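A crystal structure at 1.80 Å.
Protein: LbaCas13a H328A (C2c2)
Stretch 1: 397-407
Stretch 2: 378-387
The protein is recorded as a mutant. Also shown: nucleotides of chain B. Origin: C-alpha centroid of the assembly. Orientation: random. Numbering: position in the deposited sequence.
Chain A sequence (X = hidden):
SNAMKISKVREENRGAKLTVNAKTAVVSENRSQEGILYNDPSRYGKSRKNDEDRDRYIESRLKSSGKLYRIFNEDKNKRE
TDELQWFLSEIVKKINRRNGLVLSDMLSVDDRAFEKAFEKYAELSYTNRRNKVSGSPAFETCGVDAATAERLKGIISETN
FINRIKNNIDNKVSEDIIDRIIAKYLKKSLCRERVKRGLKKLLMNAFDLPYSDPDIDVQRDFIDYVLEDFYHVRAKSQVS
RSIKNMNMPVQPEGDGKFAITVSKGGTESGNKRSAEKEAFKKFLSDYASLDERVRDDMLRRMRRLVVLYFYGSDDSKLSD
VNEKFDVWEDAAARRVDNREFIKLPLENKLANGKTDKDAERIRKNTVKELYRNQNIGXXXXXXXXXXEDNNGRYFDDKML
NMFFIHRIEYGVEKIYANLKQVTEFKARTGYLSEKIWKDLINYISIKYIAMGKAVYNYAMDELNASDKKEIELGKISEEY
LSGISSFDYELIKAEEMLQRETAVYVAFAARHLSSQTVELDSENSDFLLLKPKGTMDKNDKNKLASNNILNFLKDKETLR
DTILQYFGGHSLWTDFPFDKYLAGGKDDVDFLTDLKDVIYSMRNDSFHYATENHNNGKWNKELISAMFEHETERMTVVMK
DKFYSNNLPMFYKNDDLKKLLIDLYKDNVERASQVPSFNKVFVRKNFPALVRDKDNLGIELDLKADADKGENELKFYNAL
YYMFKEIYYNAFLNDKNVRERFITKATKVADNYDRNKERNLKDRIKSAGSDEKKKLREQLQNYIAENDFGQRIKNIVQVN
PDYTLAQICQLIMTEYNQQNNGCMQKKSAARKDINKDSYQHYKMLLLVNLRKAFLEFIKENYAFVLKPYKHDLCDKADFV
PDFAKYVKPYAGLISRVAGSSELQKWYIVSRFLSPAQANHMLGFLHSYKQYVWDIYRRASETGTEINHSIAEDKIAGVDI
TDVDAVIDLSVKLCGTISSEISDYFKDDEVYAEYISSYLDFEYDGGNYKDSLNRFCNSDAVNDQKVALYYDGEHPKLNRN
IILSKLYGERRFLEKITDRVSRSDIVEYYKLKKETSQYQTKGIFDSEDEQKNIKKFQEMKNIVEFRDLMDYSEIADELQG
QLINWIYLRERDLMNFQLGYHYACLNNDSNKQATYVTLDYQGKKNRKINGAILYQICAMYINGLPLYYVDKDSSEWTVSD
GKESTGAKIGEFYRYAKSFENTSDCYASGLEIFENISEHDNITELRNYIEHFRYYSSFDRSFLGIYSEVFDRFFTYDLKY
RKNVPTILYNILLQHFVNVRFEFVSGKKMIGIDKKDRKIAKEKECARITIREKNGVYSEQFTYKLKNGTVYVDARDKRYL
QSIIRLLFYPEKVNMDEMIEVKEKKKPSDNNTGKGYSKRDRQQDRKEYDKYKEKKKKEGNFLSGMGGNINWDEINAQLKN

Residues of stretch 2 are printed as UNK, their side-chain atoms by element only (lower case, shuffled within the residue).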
ATOM      1  N   ASP A 397      -4.657 -13.469 -38.025  1.00 27.79           N
ATOM      2  CA  ASP A 397      -5.932 -13.667 -37.354  1.00 31.18           C
ATOM      3  C   ASP A 397      -6.631 -12.318 -37.251  1.00 33.29           C
ATOM      4  O   ASP A 397      -6.186 -11.439 -36.505  1.00 29.62           O
ATOM      5  CB  ASP A 397      -5.711 -14.289 -35.979  1.00 32.84           C
ATOM      6  CG  ASP A 397      -6.993 -14.767 -35.341  1.00 35.33           C
ATOM      7  OD1 ASP A 397      -8.084 -14.289 -35.719  1.00 36.40           O
ATOM      8  OD2 ASP A 397      -6.905 -15.631 -34.447  1.00 41.95           O
ATOM      9  N   LYS A 398      -7.716 -12.156 -38.014  1.00 33.20           N
ATOM     10  CA  LYS A 398      -8.468 -10.903 -38.004  1.00 34.09           C
ATOM     11  C   LYS A 398      -8.930 -10.546 -36.601  1.00 30.33           C
ATOM     12  O   LYS A 398      -8.958  -9.368 -36.237  1.00 27.17           O
ATOM     13  CB  LYS A 398      -9.679 -11.006 -38.930  1.00 38.03           C
ATOM     14  CG  LYS A 398      -9.338 -11.451 -40.350  1.00 49.02           C
ATOM     15  CD  LYS A 398      -9.906 -10.501 -41.398  1.00 57.88           C
ATOM     16  CE  LYS A 398      -9.067 -10.504 -42.677  1.00 62.39           C
ATOM     17  NZ  LYS A 398      -7.739  -9.831 -42.502  1.00 63.50           N
ATOM     18  N   MET A 399      -9.319 -11.545 -35.806  1.00 27.35           N
ATOM     19  CA  MET A 399      -9.825 -11.247 -34.472  1.00 28.62           C
ATOM     20  C   MET A 399      -8.715 -10.748 -33.553  1.00 25.11           C
ATOM     21  O   MET A 399      -8.995 -10.015 -32.594  1.00 24.85           O
ATOM     22  CB  MET A 399     -10.516 -12.472 -33.881  1.00 33.31           C
ATOM     23  CG  MET A 399     -11.862 -12.794 -34.555  1.00 42.23           C
ATOM     24  SD  MET A 399     -12.862 -11.332 -34.952  1.00 52.70           S
ATOM     25  CE  MET A 399     -14.139 -11.428 -33.683  1.00 50.07           C
ATOM     26  N   LEU A 400      -7.465 -11.124 -33.830  1.00 25.03           N
ATOM     27  CA  LEU A 400      -6.350 -10.607 -33.046  1.00 24.64           C
ATOM     28  C   LEU A 400      -6.059  -9.151 -33.397  1.00 27.69           C
ATOM     29  O   LEU A 400      -5.773  -8.342 -32.513  1.00 22.93           O
ATOM     30  CB  LEU A 400      -5.106 -11.472 -33.244  1.00 23.25           C
ATOM     31  CG  LEU A 400      -3.878 -11.023 -32.450  1.00 25.66           C
ATOM     32  CD1 LEU A 400      -4.199 -10.996 -30.961  1.00 25.34           C
ATOM     33  CD2 LEU A 400      -2.679 -11.927 -32.726  1.00 24.02           C
ATOM     34  N   ASN A 401      -6.124  -8.794 -34.680  1.00 23.43           N
ATOM     35  CA  ASN A 401      -5.987  -7.394 -35.050  1.00 23.49           C
ATOM     36  C   ASN A 401      -7.077  -6.552 -34.403  1.00 20.01           C
ATOM     37  O   ASN A 401      -6.815  -5.442 -33.935  1.00 25.03           O
ATOM     38  CB  ASN A 401      -6.029  -7.243 -36.568  1.00 22.84           C
ATOM     39  CG  ASN A 401      -4.868  -7.943 -37.259  1.00 27.79           C
ATOM     40  OD1 ASN A 401      -3.724  -7.892 -36.789  1.00 28.40           O
ATOM     41  ND2 ASN A 401      -5.158  -8.605 -38.382  1.00 26.64           N
ATOM     42  N   MET A 402      -8.303  -7.072 -34.373  1.00 22.90           N
ATOM     43  CA  MET A 402      -9.401  -6.348 -33.753  1.00 25.21           C
ATOM     44  C   MET A 402      -9.214  -6.267 -32.245  1.00 24.56           C
ATOM     45  O   MET A 402      -9.531  -5.239 -31.637  1.00 24.84           O
ATOM     46  CB  MET A 402     -10.737  -7.009 -34.085  1.00 27.12           C
ATOM     47  CG  MET A 402     -11.216  -6.802 -35.525  1.00 29.64           C
ATOM     48  SD  MET A 402     -11.370  -5.053 -35.948  1.00 32.78           S
ATOM     49  CE  MET A 402     -12.619  -4.559 -34.794  1.00 29.26           C
ATOM     50  N   PHE A 403      -8.716  -7.339 -31.617  1.00 23.07           N
ATOM     51  CA  PHE A 403      -8.436  -7.253 -30.186  1.00 22.40           C
ATOM     52  C   PHE A 403      -7.488  -6.099 -29.905  1.00 20.12           C
ATOM     53  O   PHE A 403      -7.704  -5.306 -28.986  1.00 22.95           O
ATOM     54  CB  PHE A 403      -7.840  -8.560 -29.662  1.00 21.83           C
ATOM     55  CG  PHE A 403      -7.588  -8.537 -28.181  1.00 22.95           C
ATOM     56  CD1 PHE A 403      -8.624  -8.788 -27.296  1.00 22.83           C
ATOM     57  CD2 PHE A 403      -6.333  -8.206 -27.675  1.00 25.02           C
ATOM     58  CE1 PHE A 403      -8.409  -8.730 -25.925  1.00 24.04           C
ATOM     59  CE2 PHE A 403      -6.108  -8.151 -26.303  1.00 23.97           C
ATOM     60  CZ  PHE A 403      -7.146  -8.424 -25.430  1.00 21.21           C
ATOM     61  N   PHE A 404      -6.426  -5.998 -30.693  1.00 19.98           N
ATOM     62  CA  PHE A 404      -5.444  -4.955 -30.474  1.00 19.47           C
ATOM     63  C   PHE A 404      -6.021  -3.580 -30.799  1.00 22.11           C
ATOM     64  O   PHE A 404      -5.785  -2.618 -30.066  1.00 22.50           O
ATOM     65  CB  PHE A 404      -4.192  -5.252 -31.305  1.00 18.20           C
ATOM     66  CG  PHE A 404      -3.250  -6.224 -30.641  1.00 21.58           C
ATOM     67  CD1 PHE A 404      -2.854  -6.034 -29.319  1.00 23.26           C
ATOM     68  CD2 PHE A 404      -2.793  -7.346 -31.321  1.00 22.78           C
ATOM     69  CE1 PHE A 404      -1.998  -6.945 -28.698  1.00 23.16           C
ATOM     70  CE2 PHE A 404      -1.919  -8.246 -30.711  1.00 24.32           C
ATOM     71  CZ  PHE A 404      -1.532  -8.051 -29.395  1.00 24.89           C
ATOM     72  N   ILE A 405      -6.789  -3.463 -31.885  1.00 23.58           N
ATOM     73  CA  ILE A 405      -7.382  -2.162 -32.197  1.00 23.51           C
ATOM     74  C   ILE A 405      -8.317  -1.716 -31.074  1.00 21.68           C
ATOM     75  O   ILE A 405      -8.353  -0.532 -30.709  1.00 24.51           O
ATOM     76  CB  ILE A 405      -8.101  -2.213 -33.554  1.00 23.13           C
ATOM     77  CG1 ILE A 405      -7.059  -2.303 -34.672  1.00 25.74           C
ATOM     78  CG2 ILE A 405      -8.964  -0.950 -33.765  1.00 24.13           C
ATOM     79  CD1 ILE A 405      -7.610  -2.766 -35.974  1.00 26.74           C
ATOM     80  N   HIS A 406      -9.052  -2.659 -30.484  1.00 21.00           N
ATOM     81  CA  HIS A 406      -9.890  -2.332 -29.331  1.00 23.22           C
ATOM     82  C   HIS A 406      -9.055  -1.921 -28.124  1.00 26.25           C
ATOM     83  O   HIS A 406      -9.446  -1.004 -27.387  1.00 23.40           O
ATOM     84  CB  HIS A 406     -10.789  -3.511 -28.977  1.00 23.48           C
ATOM     85  CG  HIS A 406     -12.040  -3.572 -29.798  1.00 27.34           C
ATOM     86  ND1 HIS A 406     -12.458  -4.721 -30.435  1.00 30.80           N
ATOM     87  CD2 HIS A 406     -12.958  -2.621 -30.095  1.00 30.67           C
ATOM     88  CE1 HIS A 406     -13.583  -4.475 -31.086  1.00 36.90           C
ATOM     89  NE2 HIS A 406     -13.911  -3.209 -30.891  1.00 32.98           N
ATOM     90  N   ARG A 407      -7.926  -2.610 -27.876  1.00 22.88           N
ATOM     91  CA  ARG A 407      -7.005  -2.169 -26.827  1.00 20.86           C
ATOM     92  C   ARG A 407      -6.503  -0.757 -27.095  1.00 22.38           C
ATOM     93  O   ARG A 407      -6.408   0.061 -26.172  1.00 22.05           O
ATOM     94  CB  ARG A 407      -5.792  -3.111 -26.711  1.00 23.31           C
ATOM     95  CG  ARG A 407      -6.077  -4.512 -26.211  1.00 23.18           C
ATOM     96  CD  ARG A 407      -6.752  -4.517 -24.843  1.00 26.50           C
ATOM     97  NE  ARG A 407      -5.990  -3.788 -23.829  1.00 23.75           N
ATOM     98  CZ  ARG A 407      -6.490  -3.487 -22.639  1.00 24.20           C
ATOM     99  NH1 ARG A 407      -7.731  -3.870 -22.340  1.00 23.52           N
ATOM    100  NH2 ARG A 407      -5.756  -2.828 -21.754  1.00 25.51           N
ATOM    101  N   UNK A 378     -10.001   7.577 -35.852  1.00 31.05           N
ATOM    102  CA  UNK A 378      -8.850   6.678 -35.923  1.00 29.05           C
ATOM    103  C   UNK A 378      -9.279   5.224 -35.875  1.00 24.57           C
ATOM    104  O   UNK A 378      -8.750   4.390 -36.616  1.00 27.45           O
ATOM    105  c   UNK A 378      -7.900   6.940 -34.767  1.00 30.41           C
ATOM    106  s   UNK A 378      -7.012   8.460 -34.891  1.00 28.63           S
ATOM    107  N   UNK A 379     -10.196   4.895 -34.969  1.00 28.79           N
ATOM    108  CA  UNK A 379     -10.649   3.520 -34.831  1.00 30.51           C
ATOM    109  C   UNK A 379     -11.305   3.029 -36.120  1.00 34.18           C
ATOM    110  O   UNK A 379     -10.961   1.963 -36.643  1.00 28.00           O
ATOM    111  o   UNK A 379     -14.340  -1.547 -33.388  1.00 26.44           O
ATOM    112  c   UNK A 379     -11.612   3.415 -33.653  1.00 26.11           C
ATOM    113  c   UNK A 379     -11.806   1.028 -32.858  1.00 24.94           C
ATOM    114  c   UNK A 379     -12.339   2.096 -33.576  1.00 23.18           C
ATOM    115  c   UNK A 379     -14.215   0.690 -34.170  1.00 27.80           C
ATOM    116  c   UNK A 379     -13.556   1.906 -34.230  1.00 22.34           C
ATOM    117  c   UNK A 379     -13.670  -0.352 -33.446  1.00 27.40           C
ATOM    118  c   UNK A 379     -12.464  -0.194 -32.792  1.00 26.80           C
ATOM    119  N   UNK A 380     -12.264   3.792 -36.648  1.00 32.01           N
ATOM    120  CA  UNK A 380     -12.970   3.330 -37.838  1.00 33.90           C
ATOM    121  C   UNK A 380     -12.021   3.191 -39.023  1.00 34.09           C
ATOM    122  O   UNK A 380     -12.126   2.240 -39.805  1.00 35.13           O
ATOM    123  c   UNK A 380     -14.999   4.479 -36.934  1.00 40.66           C
ATOM    124  n   UNK A 380     -18.462   6.470 -36.398  1.00 39.80           N
ATOM    125  c   UNK A 380     -16.457   4.680 -37.243  1.00 40.05           C
ATOM    126  c   UNK A 380     -18.183   5.414 -35.643  1.00 36.37           C
ATOM    127  n   UNK A 380     -18.847   5.212 -34.517  1.00 35.63           N
ATOM    128  c   UNK A 380     -14.126   4.278 -38.146  1.00 35.34           C
ATOM    129  n   UNK A 380     -17.247   4.556 -36.022  1.00 37.27           N
ATOM    130  N   UNK A 381     -11.058   4.107 -39.144  1.00 34.05           N
ATOM    131  CA  UNK A 381     -10.065   4.019 -40.210  1.00 36.87           C
ATOM    132  C   UNK A 381      -9.186   2.777 -40.059  1.00 37.98           C
ATOM    133  O   UNK A 381      -8.846   2.121 -41.054  1.00 33.45           O
ATOM    134  c   UNK A 381      -6.764   4.833 -39.690  1.00 49.30           C
ATOM    135  c   UNK A 381      -7.824   5.135 -40.754  1.00 46.10           C
ATOM    136  c   UNK A 381      -9.220   5.290 -40.208  1.00 41.23           C
ATOM    137  o   UNK A 381      -6.903   5.175 -38.505  1.00 46.15           O
ATOM    138  n   UNK A 381      -5.697   4.176 -40.117  1.00 49.42           N
ATOM    139  N   UNK A 382      -8.789   2.450 -38.823  1.00 30.77           N
ATOM    140  CA  UNK A 382      -7.920   1.294 -38.608  1.00 30.08           C
ATOM    141  C   UNK A 382      -8.660  -0.011 -38.869  1.00 27.87           C
ATOM    142  O   UNK A 382      -8.111  -0.931 -39.494  1.00 29.37           O
ATOM    143  c   UNK A 382      -7.350   1.320 -37.186  1.00 26.60           C
ATOM    144  N   UNK A 383      -9.899  -0.116 -38.391  1.00 29.40           N
ATOM    145  CA  UNK A 383     -10.698  -1.310 -38.637  1.00 31.42           C
ATOM    146  C   UNK A 383     -10.833  -1.544 -40.138  1.00 33.94           C
ATOM    147  O   UNK A 383     -10.657  -2.667 -40.624  1.00 31.07           O
ATOM    148  c   UNK A 383     -12.067  -1.182 -37.939  1.00 30.93           C
ATOM    149  c   UNK A 383     -13.050  -2.185 -38.490  1.00 31.45           C
ATOM    150  c   UNK A 383     -11.934  -1.374 -36.410  1.00 26.30           C
ATOM    151  N   UNK A 384     -11.091  -0.478 -40.898  1.00 31.65           N
ATOM    152  CA  UNK A 384     -11.198  -0.614 -42.350  1.00 34.04           C
ATOM    153  C   UNK A 384      -9.882  -1.082 -42.967  1.00 35.78           C
ATOM    154  O   UNK A 384      -9.872  -1.974 -43.825  1.00 36.45           O
ATOM    155  c   UNK A 384     -11.930   2.162 -45.002  1.00 49.48           C
ATOM    156  n   UNK A 384     -12.882   1.450 -47.184  1.00 55.13           N
ATOM    157  c   UNK A 384     -11.806   2.239 -46.518  1.00 52.50           C
ATOM    158  c   UNK A 384     -11.644   0.716 -42.959  1.00 37.97           C
ATOM    159  c   UNK A 384     -11.449   0.813 -44.468  1.00 46.07           C
ATOM    160  N   UNK A 385      -8.760  -0.503 -42.536  1.00 34.10           N
ATOM    161  CA  UNK A 385      -7.478  -0.852 -43.133  1.00 36.19           C
ATOM    162  C   UNK A 385      -7.049  -2.280 -42.794  1.00 38.88           C
ATOM    163  O   UNK A 385      -6.463  -2.963 -43.644  1.00 38.14           O
ATOM    164  c   UNK A 385      -6.409   0.144 -42.698  1.00 38.54           C
ATOM    165  N   UNK A 386      -7.287  -2.753 -41.562  1.00 33.88           N
ATOM    166  CA  UNK A 386      -6.880  -4.129 -41.273  1.00 36.51           C
ATOM    167  C   UNK A 386      -7.748  -5.121 -42.023  1.00 41.90           C
ATOM    168  O   UNK A 386      -7.324  -6.264 -42.257  1.00 42.24           O
ATOM    169  c   UNK A 386      -8.308  -4.392 -39.212  1.00 33.66           C
ATOM    170  c   UNK A 386      -6.908  -4.479 -39.771  1.00 36.01           C
ATOM    171  c   UNK A 386      -5.936  -3.614 -39.000  1.00 35.26           C
ATOM    172  N   UNK A 387      -8.964  -4.713 -42.389  1.00 41.84           N
ATOM    173  CA  UNK A 387      -9.834  -5.529 -43.229  1.00 46.04           C
ATOM    174  C   UNK A 387      -9.380  -5.503 -44.685  1.00 48.19           C
ATOM    175  O   UNK A 387      -9.420  -6.533 -45.369  1.00 53.34           O
ATOM    176  o   UNK A 387     -13.530  -3.556 -42.274  1.00 53.60           O
ATOM    177  c   UNK A 387     -11.979  -5.345 -41.784  1.00 53.53           C
ATOM    178  c   UNK A 387     -13.276  -4.554 -41.557  1.00 55.08           C
ATOM    179  c   UNK A 387     -11.283  -5.037 -43.117  1.00 49.32           C
ATOM    180  o   UNK A 387     -14.048  -4.937 -40.646  1.00 55.38           O
TER
ATOM    181  P     A B  16     -22.314  -1.370 -32.634  1.00 37.97           P
ATOM    182  OP1   A B  16     -23.747  -1.576 -32.953  1.00 43.10           O
ATOM    183  OP2   A B  16     -21.368  -2.520 -32.684  1.00 33.51           O
ATOM    184  O5'   A B  16     -21.746  -0.271 -33.626  1.00 34.32           O
ATOM    185  C5'   A B  16     -22.461   0.934 -33.893  1.00 33.68           C
ATOM    186  C4'   A B  16     -21.639   1.873 -34.748  1.00 37.61           C
ATOM    187  O4'   A B  16     -20.407   2.166 -34.046  1.00 33.78           O
ATOM    188  C3'   A B  16     -21.219   1.318 -36.104  1.00 34.39           C
ATOM    189  O3'   A B  16     -20.989   2.401 -36.997  1.00 42.74           O
ATOM    190  C2'   A B  16     -19.879   0.671 -35.799  1.00 32.36           C
ATOM    191  O2'   A B  16     -19.022   0.593 -36.917  1.00 33.88           O
ATOM    192  C1'   A B  16     -19.304   1.618 -34.749  1.00 35.46           C
ATOM    193  N9    A B  16     -18.475   0.954 -33.743  1.00 34.39           N
ATOM    194  C8    A B  16     -18.551  -0.323 -33.240  1.00 35.09           C
ATOM    195  N7    A B  16     -17.668  -0.553 -32.295  1.00 30.33           N
ATOM    196  C5    A B  16     -16.992   0.654 -32.172  1.00 28.76           C
ATOM    197  C6    A B  16     -15.943   1.074 -31.348  1.00 30.55           C
ATOM    198  N6    A B  16     -15.354   0.280 -30.439  1.00 27.55           N
ATOM    199  N1    A B  16     -15.526   2.350 -31.490  1.00 27.57           N
ATOM    200  C2    A B  16     -16.107   3.154 -32.396  1.00 35.37           C
ATOM    201  N3    A B  16     -17.112   2.877 -33.228  1.00 32.95           N
ATOM    202  C4    A B  16     -17.497   1.597 -33.056  1.00 31.89           C
ATOM    203  P     A B  18     -21.203   8.092 -34.471  1.00 51.96           P
ATOM    204  OP1   A B  18     -21.344   9.399 -33.785  1.00 50.24           O
ATOM    205  OP2   A B  18     -20.317   7.964 -35.660  1.00 50.23           O
ATOM    206  O5'   A B  18     -20.690   7.014 -33.404  1.00 48.99           O
ATOM    207  C5'   A B  18     -21.420   6.759 -32.210  1.00 41.35           C
ATOM    208  C4'   A B  18     -21.456   5.285 -31.885  1.00 38.29           C
ATOM    209  O4'   A B  18     -20.137   4.715 -32.095  1.00 41.34           O
ATOM    210  C3'   A B  18     -21.789   4.936 -30.440  1.00 36.03           C
ATOM    211  O3'   A B  18     -23.175   4.941 -30.162  1.00 33.96           O
ATOM    212  C2'   A B  18     -21.136   3.571 -30.271  1.00 33.67           C
ATOM    213  O2'   A B  18     -21.935   2.560 -30.867  1.00 34.14           O
ATOM    214  C1'   A B  18     -19.869   3.740 -31.108  1.00 34.53           C
ATOM    215  N9    A B  18     -18.718   4.202 -30.310  1.00 32.36           N
ATOM    216  C8    A B  18     -18.139   5.448 -30.299  1.00 34.42           C
ATOM    217  N7    A B  18     -17.112   5.553 -29.494  1.00 38.83           N
ATOM    218  C5    A B  18     -16.999   4.289 -28.933  1.00 35.44           C
ATOM    219  C6    A B  18     -16.117   3.731 -27.994  1.00 36.06           C
ATOM    220  N6    A B  18     -15.114   4.384 -27.412  1.00 36.08           N
ATOM    221  N1    A B  18     -16.293   2.433 -27.657  1.00 35.22           N
ATOM    222  C2    A B  18     -17.291   1.753 -28.232  1.00 31.63           C
ATOM    223  N3    A B  18     -18.185   2.162 -29.122  1.00 32.62           N
ATOM    224  C4    A B  18     -17.987   3.453 -29.425  1.00 34.24           C
ATOM    225  P     G B  15     -24.463  -3.653 -27.454  1.00 31.83           P
ATOM    226  OP1   G B  15     -25.848  -3.319 -27.902  1.00 33.84           O
ATOM    227  OP2   G B  15     -24.005  -5.070 -27.474  1.00 29.57           O
ATOM    228  O5'   G B  15     -23.415  -2.780 -28.250  1.00 28.67           O
ATOM    229  C5'   G B  15     -23.628  -1.388 -28.405  1.00 30.70           C
ATOM    230  C4'   G B  15     -22.366  -0.679 -28.799  1.00 33.29           C
ATOM    231  O4'   G B  15     -21.359  -0.846 -27.769  1.00 31.02           O
ATOM    232  C3'   G B  15     -21.689  -1.170 -30.067  1.00 35.20           C
ATOM    233  O3'   G B  15     -22.305  -0.617 -31.220  1.00 39.62           O
ATOM    234  C2'   G B  15     -20.255  -0.705 -29.867  1.00 34.33           C
ATOM    235  O2'   G B  15     -20.148   0.682 -30.149  1.00 32.26           O
ATOM    236  C1'   G B  15     -20.080  -0.898 -28.357  1.00 28.37           C
ATOM    237  N9    G B  15     -19.464  -2.199 -28.044  1.00 29.48           N
ATOM    238  C8    G B  15     -20.111  -3.406 -27.922  1.00 32.43           C
ATOM    239  N7    G B  15     -19.302  -4.401 -27.665  1.00 30.85           N
ATOM    240  C5    G B  15     -18.049  -3.810 -27.620  1.00 30.41           C
ATOM    241  C6    G B  15     -16.785  -4.396 -27.379  1.00 29.89           C
ATOM    242  O6    G B  15     -16.545  -5.588 -27.152  1.00 32.10           O
ATOM    243  N1    G B  15     -15.764  -3.457 -27.432  1.00 28.69           N
ATOM    244  C2    G B  15     -15.945  -2.115 -27.666  1.00 29.51           C
ATOM    245  N2    G B  15     -14.839  -1.359 -27.668  1.00 29.55           N
ATOM    246  N3    G B  15     -17.124  -1.553 -27.892  1.00 26.44           N
ATOM    247  C4    G B  15     -18.126  -2.453 -27.859  1.00 28.37           C

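Position 378 carries one carbon and then one sulfur, both out of reach of stretch 1; a single carbon ending in sulfur is cysteine, Cys378. At 379 a carbon leads to a six-membered carbon ring bearing one oxygen. One ring carbon lies 3.6 Å from Ile405 CG2, and the oxygen is 3.0 Å from His406 NE2 and 3.7 Å from Met402 CE. This is Tyr379, whose ring also lays one face against A16 of chain B.

Position 380 has three carbons, a nitrogen, and a carbon carrying two further nitrogens, the mark of a guanidinium. Its CA-to-CB bond points away from stretch 1, and the group is Arg380, which turns to the RNA: NH1 donates to A18 OP2 over a very short 2.5 Å, NH2 to A18 O5' at 2.8 Å, and NE to A16 N3 at 3.3 Å. At 381, three carbons end in one oxygen and one nitrogen and touch nothing on stretch 1; the amide and chain length give Gln381.

A lone carbon at 382, directed toward stretch 1 and 4.3 Å from Ile405 CD1, identifies Ala382. Position 383 has three carbons, one bearing the other two. One of the branches approaches Met402 CE at 3.6 Å and Ile405 CG2 at 4.0 Å; this is Val383. Four carbons in a row ending in nitrogen make 384 Lys384, exposed and remote from stretch 1. Position 385 again has one carbon; this CB comes no nearer to stretch 1 than 7.4 Å, from Ile405 CD1, hence Ala385.

The three carbons at 386 also branch at the first, and the CA-to-CB bond points toward stretch 1. One branch lies 3.6 Å from Ile405 CD1, while the first carbon is 4.3 Å from Asn401 CB. It is Val386. At 387 three carbons end in two oxygens, a carboxylate on a side chain long enough for glutamate; the side chain of Glu387 comes no nearer to stretch 1 than 5.4 Å, from OE2 to Met402 SD.

The two helices run nearly antiparallel, at 164°, with axes 10.5 Å apart at closest approach. Asp397 caps the first of them, its OD1 accepting from Met399 N at 3.0 Å. Ile405 is a knob seated among Tyr379, Ala382, Val383 and Val386, so packing of apolar side chains carries the contact. Met402 extends it by bringing CE up to Val383 CG2. At one end of the contact, His406 and Tyr379 meet obliquely, with ring centroids 5.5 Å apart, and each also lies against RNA bases, joining the helix pair to the nucleic acid.

Stretch 2 (378-387) CYRQAVKAVE
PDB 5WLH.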